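Local coordinates for protein glycosyl transferase (Staphylococcus aureus, PDB 5TZJ) that belongs to glycosyl transferase family 2, with an N-terminal domain of that family joined to a TarS-type linker domain, and holds uridine-diphosphate-N-acetylglucosamine in a pocket, at residues S22-D27 / N55-K60; V77-A82 / D166-E171; V140-S145 / K184-A189; A214-E219 / F256-G261; V266-Q271 / N311-E316. All coordinates share one frame; numbering follows the deposited sequence.

Contact 1: S22-D27 / N55-K60; sequences SLAKQD and NKLNLK
At the C-terminal end of helix 16-24, in the family 2 glycosyl transferase domain, Leu23 and Ala24 meet Lys56 and Leu57 of the turn that leads into strand 59-63. The methyl of Ala24 faces this turn and lies against the aliphatic part of Lys56, with CB of Ala24 3.4 Å from CD of Lys56, tighter than a usual carbon-carbon contact. CG and CE of Lys56 flank the same methyl; the lysine chain passes alongside it, bent at chi3 where it touches and again at chi4 toward NZ. Leu57 reaches the helix end with both of its branches. Its CD2 touches the backbone, 3.8 Å from CA of Ala24 and 3.7 Å from O of Leu23, whereas CD1 meets CB of Leu23 at 4.0 Å. The contact belongs to an alpha/beta fold in which strand 33-39 pairs in parallel with strand 59-63; from strand 33-39, Val35 touches Leu23 and Phe33 touches Leu57. Both leucines are buried, while Lys56 lies at the exposed margin. Beyond the helix, Gln26 folds back through its amide: NE2 of Gln26 donates a nearly straight bond of 3.0 Å to O of Ser22, coming from above that carbonyl plane.

Contact 2: V77-A82 / D166-E171; sequences VALKQA and DIYFPE
Tyr168 lies with one ring face under the end of Lys80 and its CE1 corner against Leu79, joining the last turn of helix 72-81 to the loop between helices 159-164 and 177-188 in this glycosyl transferase fold. The ammonium of Lys80 forms a cation-pi interaction: NZ of Lys80 is 4.0 Å from the centroid of the Tyr168 ring, only 21° off the normal but displaced toward the rim. A bend at chi2 (134°) turns the lysine chain over the ring, where CE of Lys80 comes within 3.7 Å of CE1 of Tyr168. OE2 of Glu171, held by a hydrogen bond from ND2 of Asn76, is 5.1 Å from NZ of Lys80, too far for direct contact but possibly a favourable long-range influence on the ammonium. Leu79 approaches the ring obliquely, CD2 of Leu79 standing 3.7 Å from CE1 of Tyr168. The same methyl rests 3.8 Å from O of Ile167, a carbonyl oxygen buried here that finds no polar partner in the model.

Contact 3: V140-S145 / K184-A189; sequences VTLLNS and KAYLNA
With chi1 of -80°, Leu142 has its CG beside the backbone N, and chi2 of 169° carries the two methyls of its fork to different residues of helix 177-188. CD2 of Leu142 meets the near end of the Tyr186 side chain, 3.8 Å from CD2 of Tyr186 and 4.1 Å from CB of Tyr186, approaching the ring obliquely. The Leu142 and Leu187 side chains cross at about a right angle, with CD1 of Leu142 3.9 Å from CD2 of Leu187. The loop carrying Leu142 follows strand 139-140 and starts with an ST turn, in which OG1 of Thr141 accepts a 3.1 Å bond from N of Leu143. Asn144 bonds back to the start of the turn: its OD1 takes a 2.9 Å bond from N of Thr141, the donor standing above the amide carbonyl plane. Leu142 also touches Ile245 of helix 239-256, which places it between that helix and helix 177-188. At the far end of the tyrosine, OH of Tyr186 hydrogen-bonds to O of Thr150.

Contact 4: A214-E219 / F256-G261; sequences AYVSPE and FSRTNG
Van der Waals contact between Val216 and the guanidinium of Arg258 makes up most of this junction, where loop 256-261 of the TarS linker domain meets the segment leading into helix 218-233. CG1 of Val216 lies obliquely against the flat group, 3.2 Å from NH1 of Arg258 and 3.3 Å from NH2 of Arg258, with CZ of Arg258 slightly further off at 3.6 Å. The arginine gets there by turning its CG between the backbone N and the carbonyl carbon (chi1 70°), running extended through chi2 and bending at chi3. A polar component is weak: NH1 of Arg258 donates to O of Val216 over 3.3 Å, with an N-H...O angle of 125°. One nitrogen therefore meets both a methyl and the backbone carbonyl of the same valine. Within 256-261 the bonds are firmer. OG of Ser257 accepts from N of Thr259 at 3.0 Å in an ST turn, and N of Asn260 bonds to O of Ser257 at 2.9 Å, so both bonds span Arg258. Ser217 is the N-cap of helix 218-233, its OG accepting a hydrogen bond from N of Asp220. Arg258 makes a cation-pi interaction with Phe221 of that helix and touches Trp274 of helix 271-282, so the loop after helix 239-256 is joined to both.

Contact 5: V266-Q271 / N311-E316; sequences VKLEEQ and NYRTVE
Arg313 reaches from helix 309-321 to Leu268 in the loop before helix 271-282 and to Gln271 at the start of that helix. Its CB points toward that segment, and CG stands anti to the backbone N (chi1 -176°), sending the chain outward. CD comes 4.1 Å from OE1 of Gln271, and the bend at chi3 then turns the guanidinium side-on to this amide. NE of Arg313 donates to OE1 of Gln271 at 2.9 Å, and NH2 of Arg313 to the same oxygen at 2.8 Å. Both bonds are bent, near 140° at hydrogen, since two nitrogens share one acceptor; they arrive from the same face of the amide, whose plane is 44° from that of the guanidinium. The arrangement joins two helical elements of the TarS linker domain, where a 3-10 segment, 268-270, leads into helix 271-282. CD2 of Leu268 stands over one guanidinium face, toward its rim, 3.5 Å from NE of Arg313, and a water donates to O of Leu268 and accepts weakly from NH2 of Arg313. The remaining nitrogen, NH1, forms a salt bridge with Asp310. At the other end of the Gln271 amide, NE2 of Gln271 donates an almost straight 2.8 Å bond to O of Val266.

The five contacts run from the family 2 glycosyl transferase domain to the linker domain, contacts 1 and 5 lying on opposite sides of the chain's centre with their own centres about 50 Å apart. Neighbours are directly joined in places: NZ of Lys60 in contact 1 probably bonds to O of Gln81 in contact 2 at 3.1 Å, and CD1 of Ile167 in contact 2 packs 3.7 Å from O of Lys184 in contact 3. Contacts 4 and 5 meet through a probable hydrogen bond from N of Gly261 to OE2 of Glu316 (2.9 Å). The bound uridine-diphosphate-N-acetylglucosamine lies about 9 Å from the Arg258 side chain of contact 4 and about 11 Å from those of Leu23 and Tyr186.

Contact 1: S22-D27 / N55-K60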
# COMPACT_ATOMS: atom_id res chain seq x y z
N SER A 22 -2.42 23.96 -2.66
CA SER A 22 -3.03 23.43 -1.45
C SER A 22 -2.04 23.47 -0.28
O SER A 22 -2.45 23.68 0.87
CB SER A 22 -3.54 22.00 -1.68
OG SER A 22 -2.51 21.05 -1.46
N LEU A 23 -0.74 23.30 -0.58
CA LEU A 23 0.30 23.50 0.43
C LEU A 23 0.43 24.98 0.83
O LEU A 23 0.59 25.30 2.02
CB LEU A 23 1.63 22.94 -0.10
CG LEU A 23 1.54 21.42 -0.42
CD1 LEU A 23 2.89 20.79 -0.76
CD2 LEU A 23 0.96 20.71 0.77
N ALA A 24 0.36 25.90 -0.14
CA ALA A 24 0.48 27.31 0.23
C ALA A 24 -0.77 27.84 0.93
O ALA A 24 -0.67 28.83 1.67
CB ALA A 24 0.80 28.15 -1.02
N LYS A 25 -1.93 27.22 0.72
CA LYS A 25 -3.17 27.59 1.41
C LYS A 25 -3.35 26.90 2.76
O LYS A 25 -4.40 27.07 3.37
CB LYS A 25 -4.39 27.26 0.53
CG LYS A 25 -4.47 27.99 -0.81
CD LYS A 25 -5.39 29.19 -0.78
CE LYS A 25 -5.18 30.09 -2.01
NZ LYS A 25 -5.03 29.26 -3.24
N GLN A 26 -2.38 26.10 3.23
CA GLN A 26 -2.48 25.54 4.58
C GLN A 26 -2.68 26.64 5.60
O GLN A 26 -1.94 27.64 5.63
CB GLN A 26 -1.23 24.72 4.93
CG GLN A 26 -1.11 23.39 4.16
CD GLN A 26 -2.29 22.47 4.41
OE1 GLN A 26 -2.47 21.96 5.51
NE2 GLN A 26 -3.10 22.24 3.37
N ASP A 27 -3.71 26.48 6.44
CA ASP A 27 -3.91 27.37 7.58
C ASP A 27 -3.13 26.79 8.76
O ASP A 27 -3.66 26.34 9.78
CB ASP A 27 -5.39 27.63 7.85
CG ASP A 27 -6.14 26.44 8.42
OD1 ASP A 27 -7.19 26.69 9.07
OD2 ASP A 27 -5.70 25.27 8.23
N ASN A 55 9.48 31.36 -2.58
CA ASN A 55 9.33 32.32 -1.50
C ASN A 55 7.97 32.21 -0.84
O ASN A 55 7.69 32.93 0.12
CB ASN A 55 9.55 33.76 -1.97
CG ASN A 55 10.96 34.01 -2.50
OD1 ASN A 55 11.96 33.50 -1.97
ND2 ASN A 55 11.05 34.83 -3.54
N LYS A 56 7.11 31.33 -1.34
CA LYS A 56 5.80 31.11 -0.75
C LYS A 56 5.81 29.94 0.23
O LYS A 56 5.14 29.99 1.27
CB LYS A 56 4.78 30.86 -1.87
CG LYS A 56 3.35 31.11 -1.50
CD LYS A 56 2.45 30.69 -2.65
CE LYS A 56 1.25 31.61 -2.77
NZ LYS A 56 1.50 32.62 -3.83
N LEU A 57 6.59 28.90 -0.08
CA LEU A 57 6.73 27.72 0.75
C LEU A 57 8.17 27.62 1.24
O LEU A 57 9.09 28.15 0.63
CB LEU A 57 6.35 26.47 -0.03
CG LEU A 57 4.83 26.47 -0.29
CD1 LEU A 57 4.44 25.46 -1.38
CD2 LEU A 57 4.03 26.22 1.02
N ASN A 58 8.35 26.93 2.35
CA ASN A 58 9.67 26.45 2.75
C ASN A 58 10.02 25.30 1.81
O ASN A 58 9.56 24.17 1.99
CB ASN A 58 9.63 25.99 4.20
CG ASN A 58 10.98 25.89 4.81
OD1 ASN A 58 11.98 26.14 4.14
ND2 ASN A 58 11.04 25.55 6.10
N LEU A 59 10.84 25.55 0.81
CA LEU A 59 10.90 24.65 -0.33
C LEU A 59 12.29 24.02 -0.44
O LEU A 59 13.30 24.71 -0.30
CB LEU A 59 10.54 25.44 -1.58
CG LEU A 59 9.92 24.77 -2.79
CD1 LEU A 59 9.57 25.77 -3.91
CD2 LEU A 59 10.91 23.83 -3.26
N LYS A 60 12.33 22.71 -0.67
CA LYS A 60 13.56 22.02 -1.04
C LYS A 60 13.32 21.30 -2.36
O LYS A 60 12.42 20.46 -2.44
CB LYS A 60 13.99 21.02 0.04
CG LYS A 60 14.55 21.61 1.31
CD LYS A 60 14.85 20.48 2.30
CE LYS A 60 15.46 21.02 3.60
NZ LYS A 60 15.26 20.07 4.74

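Contact 2: V77-A82 / D166-E171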
# COMPACT_ATOMS: atom_id res chain seq x y z
N VAL A 77 15.17 9.75 -1.48
CA VAL A 77 16.05 10.92 -1.48
C VAL A 77 15.45 12.03 -0.64
O VAL A 77 16.14 12.66 0.18
CB VAL A 77 16.29 11.39 -2.93
CG1 VAL A 77 17.12 12.70 -2.96
CG2 VAL A 77 16.87 10.25 -3.77
N ALA A 78 14.13 12.24 -0.79
CA ALA A 78 13.45 13.28 -0.01
C ALA A 78 13.45 12.94 1.47
O ALA A 78 13.59 13.84 2.32
CB ALA A 78 12.01 13.46 -0.49
N LEU A 79 13.21 11.67 1.81
CA LEU A 79 13.13 11.30 3.22
C LEU A 79 14.45 11.59 3.93
O LEU A 79 14.45 12.11 5.06
CB LEU A 79 12.72 9.82 3.34
CG LEU A 79 12.47 9.26 4.75
CD1 LEU A 79 11.51 10.14 5.53
CD2 LEU A 79 11.96 7.78 4.65
N LYS A 80 15.57 11.33 3.26
CA LYS A 80 16.88 11.65 3.84
C LYS A 80 17.05 13.15 4.07
O LYS A 80 17.60 13.56 5.10
CB LYS A 80 17.99 11.10 2.96
CG LYS A 80 18.32 9.63 3.27
CD LYS A 80 18.45 8.78 2.01
CE LYS A 80 18.60 7.28 2.37
NZ LYS A 80 18.10 6.34 1.31
N GLN A 81 16.59 14.00 3.13
CA GLN A 81 16.70 15.45 3.28
C GLN A 81 15.75 16.01 4.32
O GLN A 81 15.98 17.10 4.84
CB GLN A 81 16.41 16.16 1.94
CG GLN A 81 17.42 15.87 0.81
CD GLN A 81 16.90 16.27 -0.58
OE1 GLN A 81 15.74 16.62 -0.76
NE2 GLN A 81 17.79 16.22 -1.58
N ALA A 82 14.69 15.28 4.62
CA ALA A 82 13.60 15.78 5.45
C ALA A 82 14.05 16.06 6.88
O ALA A 82 14.69 15.22 7.52
CB ALA A 82 12.46 14.75 5.45
N ASP A 166 15.26 2.06 9.73
CA ASP A 166 15.75 1.89 8.36
C ASP A 166 14.62 1.50 7.40
O ASP A 166 14.71 0.51 6.67
CB ASP A 166 16.87 0.85 8.33
CG ASP A 166 17.64 0.87 7.02
OD1 ASP A 166 18.07 1.96 6.60
OD2 ASP A 166 17.80 -0.22 6.42
N ILE A 167 13.54 2.29 7.40
CA ILE A 167 12.36 1.99 6.58
C ILE A 167 12.42 2.88 5.36
O ILE A 167 12.35 4.11 5.47
CB ILE A 167 11.06 2.17 7.37
CG1 ILE A 167 11.05 1.23 8.57
CG2 ILE A 167 9.83 1.88 6.48
CD1 ILE A 167 9.77 1.41 9.49
N TYR A 168 12.59 2.27 4.19
CA TYR A 168 12.68 2.99 2.92
C TYR A 168 11.77 2.30 1.93
O TYR A 168 11.27 1.21 2.17
CB TYR A 168 14.13 3.06 2.41
CG TYR A 168 14.86 4.10 3.22
CD1 TYR A 168 14.66 5.46 2.96
CD2 TYR A 168 15.66 3.74 4.29
CE1 TYR A 168 15.28 6.44 3.73
CE2 TYR A 168 16.30 4.72 5.08
CZ TYR A 168 16.10 6.07 4.80
OH TYR A 168 16.71 7.05 5.56
N PHE A 169 11.55 2.95 0.81
CA PHE A 169 10.84 2.39 -0.34
C PHE A 169 11.79 1.53 -1.17
O PHE A 169 12.94 1.94 -1.42
CB PHE A 169 10.27 3.52 -1.22
CG PHE A 169 9.19 4.33 -0.53
CD1 PHE A 169 7.88 3.85 -0.47
CD2 PHE A 169 9.49 5.52 0.09
CE1 PHE A 169 6.89 4.56 0.14
CE2 PHE A 169 8.48 6.24 0.73
CZ PHE A 169 7.16 5.74 0.76
N PRO A 170 11.35 0.38 -1.66
CA PRO A 170 12.11 -0.29 -2.73
C PRO A 170 12.23 0.64 -3.93
O PRO A 170 11.29 1.35 -4.27
CB PRO A 170 11.25 -1.52 -3.06
CG PRO A 170 10.47 -1.76 -1.78
CD PRO A 170 10.18 -0.40 -1.22
N GLU A 171 13.39 0.62 -4.57
CA GLU A 171 13.63 1.49 -5.71
C GLU A 171 13.60 0.70 -7.03
O GLU A 171 13.72 -0.52 -7.03
CB GLU A 171 14.98 2.18 -5.51
CG GLU A 171 15.03 2.94 -4.17
CD GLU A 171 16.29 3.78 -4.02
OE1 GLU A 171 17.22 3.52 -4.77
OE2 GLU A 171 16.33 4.68 -3.16

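Contact 3: V140-S145 / K184-A189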
# COMPACT_ATOMS: atom_id res chain seq x y z
N VAL A 140 -5.36 2.36 17.02
CA VAL A 140 -5.85 1.19 16.29
C VAL A 140 -4.69 0.22 16.10
O VAL A 140 -3.51 0.60 16.17
CB VAL A 140 -6.45 1.54 14.90
CG1 VAL A 140 -7.64 2.46 15.05
CG2 VAL A 140 -5.36 2.19 14.01
N THR A 141 -5.03 -1.03 15.82
CA THR A 141 -4.04 -2.08 15.61
C THR A 141 -4.27 -2.79 14.28
O THR A 141 -5.33 -2.67 13.65
CB THR A 141 -4.04 -3.12 16.75
OG1 THR A 141 -5.07 -4.09 16.51
CG2 THR A 141 -4.32 -2.46 18.11
N LEU A 142 -3.24 -3.52 13.87
CA LEU A 142 -3.32 -4.33 12.67
C LEU A 142 -4.41 -5.37 12.76
O LEU A 142 -4.96 -5.77 11.73
CB LEU A 142 -1.99 -5.03 12.41
CG LEU A 142 -0.89 -4.20 11.75
CD1 LEU A 142 0.47 -4.94 11.80
CD2 LEU A 142 -1.27 -3.87 10.31
N LEU A 143 -4.77 -5.79 13.98
CA LEU A 143 -5.75 -6.86 14.15
C LEU A 143 -7.11 -6.37 14.61
O LEU A 143 -8.04 -7.18 14.66
CB LEU A 143 -5.23 -7.91 15.14
CG LEU A 143 -3.95 -8.67 14.79
CD1 LEU A 143 -3.58 -9.62 15.93
CD2 LEU A 143 -4.13 -9.42 13.47
N ASN A 144 -7.28 -5.10 14.97
CA ASN A 144 -8.63 -4.72 15.40
C ASN A 144 -9.22 -3.66 14.49
O ASN A 144 -10.22 -3.03 14.84
CB ASN A 144 -8.66 -4.30 16.87
CG ASN A 144 -8.02 -2.93 17.13
OD1 ASN A 144 -7.68 -2.16 16.21
ND2 ASN A 144 -7.87 -2.62 18.42
N SER A 145 -8.62 -3.45 13.33
CA SER A 145 -9.07 -2.43 12.41
C SER A 145 -8.75 -2.91 11.01
O SER A 145 -8.10 -3.94 10.83
CB SER A 145 -8.38 -1.09 12.69
OG SER A 145 -7.01 -1.16 12.20
N LYS A 184 6.03 -2.21 7.09
CA LYS A 184 7.13 -1.98 8.03
C LYS A 184 6.79 -0.88 9.03
O LYS A 184 7.05 -1.01 10.23
CB LYS A 184 8.41 -1.59 7.26
CG LYS A 184 9.20 -2.76 6.62
CD LYS A 184 10.40 -2.23 5.77
CE LYS A 184 11.24 -3.36 5.12
NZ LYS A 184 12.36 -2.90 4.23
N ALA A 185 6.23 0.23 8.54
CA ALA A 185 5.91 1.32 9.47
C ALA A 185 4.83 0.88 10.45
O ALA A 185 4.90 1.19 11.64
CB ALA A 185 5.45 2.57 8.71
N TYR A 186 3.83 0.13 9.96
CA TYR A 186 2.81 -0.39 10.88
C TYR A 186 3.44 -1.31 11.92
O TYR A 186 3.14 -1.21 13.12
CB TYR A 186 1.74 -1.16 10.10
CG TYR A 186 0.72 -0.36 9.31
CD1 TYR A 186 0.43 0.95 9.61
CD2 TYR A 186 0.00 -0.97 8.26
CE1 TYR A 186 -0.57 1.65 8.86
CE2 TYR A 186 -0.99 -0.32 7.55
CZ TYR A 186 -1.27 1.01 7.85
OH TYR A 186 -2.24 1.65 7.10
N LEU A 187 4.28 -2.24 11.47
CA LEU A 187 4.85 -3.24 12.37
C LEU A 187 5.74 -2.62 13.47
O LEU A 187 5.87 -3.18 14.56
CB LEU A 187 5.63 -4.28 11.56
CG LEU A 187 4.81 -5.32 10.75
CD1 LEU A 187 5.69 -6.07 9.75
CD2 LEU A 187 4.06 -6.34 11.66
N ASN A 188 6.38 -1.48 13.21
CA ASN A 188 7.30 -0.87 14.15
C ASN A 188 6.68 0.21 15.03
O ASN A 188 7.32 0.64 15.99
CB ASN A 188 8.50 -0.27 13.41
CG ASN A 188 9.47 -1.33 12.95
OD1 ASN A 188 10.25 -1.87 13.75
ND2 ASN A 188 9.41 -1.67 11.67
N ALA A 189 5.48 0.68 14.72
CA ALA A 189 4.98 1.86 15.40
C ALA A 189 4.44 1.46 16.77
O ALA A 189 3.90 0.37 16.94
CB ALA A 189 3.87 2.53 14.59

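Contact 4: A214-E219 / F256-G261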
# COMPACT_ATOMS: atom_id res chain seq x y z
N ALA A 214 1.06 0.51 -14.33
CA ALA A 214 2.20 0.23 -15.20
C ALA A 214 2.65 -1.23 -15.06
O ALA A 214 2.34 -1.90 -14.08
CB ALA A 214 3.37 1.18 -14.87
N TYR A 215 3.39 -1.73 -16.05
CA TYR A 215 3.77 -3.14 -16.01
C TYR A 215 4.86 -3.37 -14.97
O TYR A 215 5.85 -2.63 -14.91
CB TYR A 215 4.24 -3.65 -17.37
CG TYR A 215 4.72 -5.11 -17.33
CD1 TYR A 215 3.82 -6.16 -17.26
CD2 TYR A 215 6.09 -5.42 -17.35
CE1 TYR A 215 4.26 -7.48 -17.21
CE2 TYR A 215 6.54 -6.74 -17.31
CZ TYR A 215 5.62 -7.76 -17.23
OH TYR A 215 6.04 -9.08 -17.19
N VAL A 216 4.67 -4.38 -14.13
CA VAL A 216 5.71 -4.95 -13.28
C VAL A 216 5.62 -6.47 -13.43
O VAL A 216 4.53 -7.04 -13.33
CB VAL A 216 5.57 -4.52 -11.81
CG1 VAL A 216 4.14 -4.71 -11.35
CG2 VAL A 216 6.49 -5.32 -10.92
N SER A 217 6.75 -7.11 -13.68
CA SER A 217 6.73 -8.55 -13.91
C SER A 217 6.19 -9.27 -12.68
O SER A 217 6.25 -8.76 -11.55
CB SER A 217 8.14 -9.06 -14.21
OG SER A 217 8.90 -8.96 -13.03
N PRO A 218 5.62 -10.46 -12.87
CA PRO A 218 5.17 -11.22 -11.68
C PRO A 218 6.32 -11.44 -10.73
O PRO A 218 6.15 -11.41 -9.51
CB PRO A 218 4.67 -12.56 -12.28
CG PRO A 218 4.47 -12.30 -13.71
CD PRO A 218 5.37 -11.16 -14.14
N GLU A 219 7.52 -11.62 -11.28
CA GLU A 219 8.69 -11.83 -10.44
C GLU A 219 8.91 -10.63 -9.50
O GLU A 219 9.11 -10.81 -8.29
CB GLU A 219 9.92 -12.06 -11.34
CG GLU A 219 9.83 -13.36 -12.21
CD GLU A 219 8.94 -13.24 -13.47
OE1 GLU A 219 8.50 -12.12 -13.85
OE2 GLU A 219 8.68 -14.30 -14.10
N PHE A 256 -7.87 -8.39 -3.27
CA PHE A 256 -7.83 -7.11 -3.95
C PHE A 256 -6.68 -6.95 -4.91
O PHE A 256 -6.74 -6.07 -5.77
CB PHE A 256 -7.85 -5.96 -2.92
CG PHE A 256 -9.13 -5.91 -2.16
CD1 PHE A 256 -10.33 -5.77 -2.83
CD2 PHE A 256 -9.16 -6.12 -0.79
CE1 PHE A 256 -11.56 -5.77 -2.14
CE2 PHE A 256 -10.36 -6.11 -0.10
CZ PHE A 256 -11.56 -5.93 -0.79
N SER A 257 -5.68 -7.78 -4.86
CA SER A 257 -4.54 -7.58 -5.75
C SER A 257 -4.78 -8.30 -7.08
O SER A 257 -5.78 -9.01 -7.26
CB SER A 257 -3.26 -8.10 -5.11
OG SER A 257 -3.24 -9.52 -5.27
N ARG A 258 -3.82 -8.14 -8.00
CA ARG A 258 -3.80 -8.81 -9.29
C ARG A 258 -3.77 -10.33 -9.15
O ARG A 258 -4.00 -11.06 -10.13
CB ARG A 258 -2.55 -8.35 -10.09
CG ARG A 258 -1.26 -8.92 -9.43
CD ARG A 258 0.02 -8.38 -10.07
NE ARG A 258 0.09 -6.94 -9.95
CZ ARG A 258 0.92 -6.18 -10.68
NH1 ARG A 258 1.74 -6.74 -11.59
NH2 ARG A 258 0.91 -4.87 -10.51
N THR A 259 -3.41 -10.84 -7.98
CA THR A 259 -3.52 -12.28 -7.76
C THR A 259 -4.97 -12.75 -7.95
O THR A 259 -5.24 -13.85 -8.48
CB THR A 259 -3.01 -12.63 -6.37
OG1 THR A 259 -1.61 -12.36 -6.34
CG2 THR A 259 -3.24 -14.14 -6.05
N ASN A 260 -5.91 -11.93 -7.50
CA ASN A 260 -7.33 -12.37 -7.57
C ASN A 260 -7.78 -12.70 -9.00
O ASN A 260 -7.92 -11.81 -9.83
CB ASN A 260 -8.29 -11.30 -7.02
CG ASN A 260 -9.76 -11.87 -6.87
OD1 ASN A 260 -10.47 -11.93 -7.83
ND2 ASN A 260 -10.12 -12.37 -5.72
N GLY A 261 -8.04 -13.97 -9.31
CA GLY A 261 -8.51 -14.28 -10.64
C GLY A 261 -7.43 -14.36 -11.72
O GLY A 261 -7.78 -14.44 -12.89

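Contact 5: V266-Q271 / N311-E316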
# COMPACT_ATOMS: atom_id res chain seq x y z
N VAL A 266 -5.02 -14.04 -17.15
CA VAL A 266 -3.70 -14.06 -17.78
C VAL A 266 -3.68 -15.08 -18.91
O VAL A 266 -4.26 -16.18 -18.80
CB VAL A 266 -2.66 -14.38 -16.69
CG1 VAL A 266 -1.24 -14.57 -17.30
CG2 VAL A 266 -2.62 -13.25 -15.63
N LYS A 267 -3.06 -14.71 -20.02
CA LYS A 267 -2.86 -15.67 -21.12
C LYS A 267 -2.35 -16.98 -20.57
O LYS A 267 -1.40 -16.99 -19.78
CB LYS A 267 -1.86 -15.10 -22.12
CG LYS A 267 -2.31 -13.80 -22.73
CD LYS A 267 -1.16 -13.19 -23.56
CE LYS A 267 -1.55 -11.80 -24.05
NZ LYS A 267 -2.91 -11.89 -24.68
N LEU A 268 -2.95 -18.09 -21.00
CA LEU A 268 -2.51 -19.40 -20.50
C LEU A 268 -0.99 -19.53 -20.54
O LEU A 268 -0.38 -20.04 -19.60
CB LEU A 268 -3.13 -20.54 -21.34
CG LEU A 268 -4.52 -21.04 -21.04
CD1 LEU A 268 -4.97 -22.12 -22.11
CD2 LEU A 268 -4.59 -21.61 -19.66
N GLU A 269 -0.37 -19.12 -21.65
CA GLU A 269 1.06 -19.40 -21.81
C GLU A 269 1.94 -18.56 -20.90
O GLU A 269 3.12 -18.90 -20.75
CB GLU A 269 1.46 -19.21 -23.28
CG GLU A 269 1.30 -17.77 -23.76
CD GLU A 269 -0.11 -17.44 -24.32
OE1 GLU A 269 -0.27 -16.32 -24.86
OE2 GLU A 269 -1.04 -18.27 -24.22
N GLU A 270 1.40 -17.52 -20.25
CA GLU A 270 2.09 -16.74 -19.24
C GLU A 270 1.87 -17.24 -17.83
O GLU A 270 2.61 -16.81 -16.94
CB GLU A 270 1.64 -15.28 -19.31
CG GLU A 270 2.10 -14.60 -20.61
CD GLU A 270 1.69 -13.13 -20.73
OE1 GLU A 270 1.55 -12.65 -21.87
OE2 GLU A 270 1.52 -12.46 -19.69
N GLN A 271 0.90 -18.13 -17.59
CA GLN A 271 0.54 -18.45 -16.22
C GLN A 271 1.62 -19.20 -15.47
O GLN A 271 1.69 -19.07 -14.25
CB GLN A 271 -0.79 -19.25 -16.13
CG GLN A 271 -2.03 -18.36 -16.57
CD GLN A 271 -3.38 -19.07 -16.48
OE1 GLN A 271 -3.51 -20.13 -15.86
NE2 GLN A 271 -4.39 -18.50 -17.15
N ASN A 311 -4.25 -27.23 -11.08
CA ASN A 311 -5.20 -27.27 -9.95
C ASN A 311 -5.53 -25.88 -9.41
O ASN A 311 -6.69 -25.63 -9.04
CB ASN A 311 -4.65 -28.18 -8.84
CG ASN A 311 -5.07 -29.68 -9.08
OD1 ASN A 311 -6.20 -29.93 -9.44
ND2 ASN A 311 -4.15 -30.63 -8.90
N TYR A 312 -4.57 -24.94 -9.43
CA TYR A 312 -4.93 -23.57 -9.05
C TYR A 312 -6.03 -23.04 -9.96
O TYR A 312 -7.03 -22.45 -9.51
CB TYR A 312 -3.68 -22.66 -9.10
CG TYR A 312 -3.87 -21.34 -8.43
CD1 TYR A 312 -4.63 -20.33 -9.03
CD2 TYR A 312 -3.29 -21.10 -7.19
CE1 TYR A 312 -4.83 -19.04 -8.33
CE2 TYR A 312 -3.44 -19.85 -6.51
CZ TYR A 312 -4.19 -18.85 -7.09
OH TYR A 312 -4.31 -17.66 -6.33
N ARG A 313 -5.86 -23.24 -11.27
CA ARG A 313 -6.82 -22.73 -12.25
C ARG A 313 -8.17 -23.42 -12.14
O ARG A 313 -9.21 -22.78 -12.31
CB ARG A 313 -6.26 -22.89 -13.67
CG ARG A 313 -7.15 -22.31 -14.76
CD ARG A 313 -6.64 -22.72 -16.14
NE ARG A 313 -5.28 -22.34 -16.35
CZ ARG A 313 -4.27 -23.19 -16.58
NH1 ARG A 313 -4.48 -24.50 -16.67
NH2 ARG A 313 -3.05 -22.70 -16.77
N THR A 314 -8.17 -24.75 -11.93
CA THR A 314 -9.43 -25.44 -11.67
C THR A 314 -10.16 -24.83 -10.48
O THR A 314 -11.38 -24.62 -10.52
CB THR A 314 -9.16 -26.95 -11.46
OG1 THR A 314 -8.75 -27.54 -12.70
CG2 THR A 314 -10.45 -27.71 -10.93
N VAL A 315 -9.46 -24.51 -9.41
CA VAL A 315 -10.13 -23.86 -8.27
C VAL A 315 -10.79 -22.55 -8.71
O VAL A 315 -11.98 -22.32 -8.44
CB VAL A 315 -9.13 -23.64 -7.12
CG1 VAL A 315 -9.72 -22.69 -6.08
CG2 VAL A 315 -8.71 -25.00 -6.48
N GLU A 316 -10.03 -21.67 -9.39
CA GLU A 316 -10.57 -20.37 -9.75
C GLU A 316 -11.74 -20.49 -10.71
O GLU A 316 -12.71 -19.73 -10.60
CB GLU A 316 -9.48 -19.47 -10.37
CG GLU A 316 -8.34 -19.10 -9.35
CD GLU A 316 -7.80 -17.69 -9.53
OE1 GLU A 316 -7.06 -17.46 -10.53
OE2 GLU A 316 -8.13 -16.80 -8.68
O HOH W 1 -0.46 -22.78 -18.04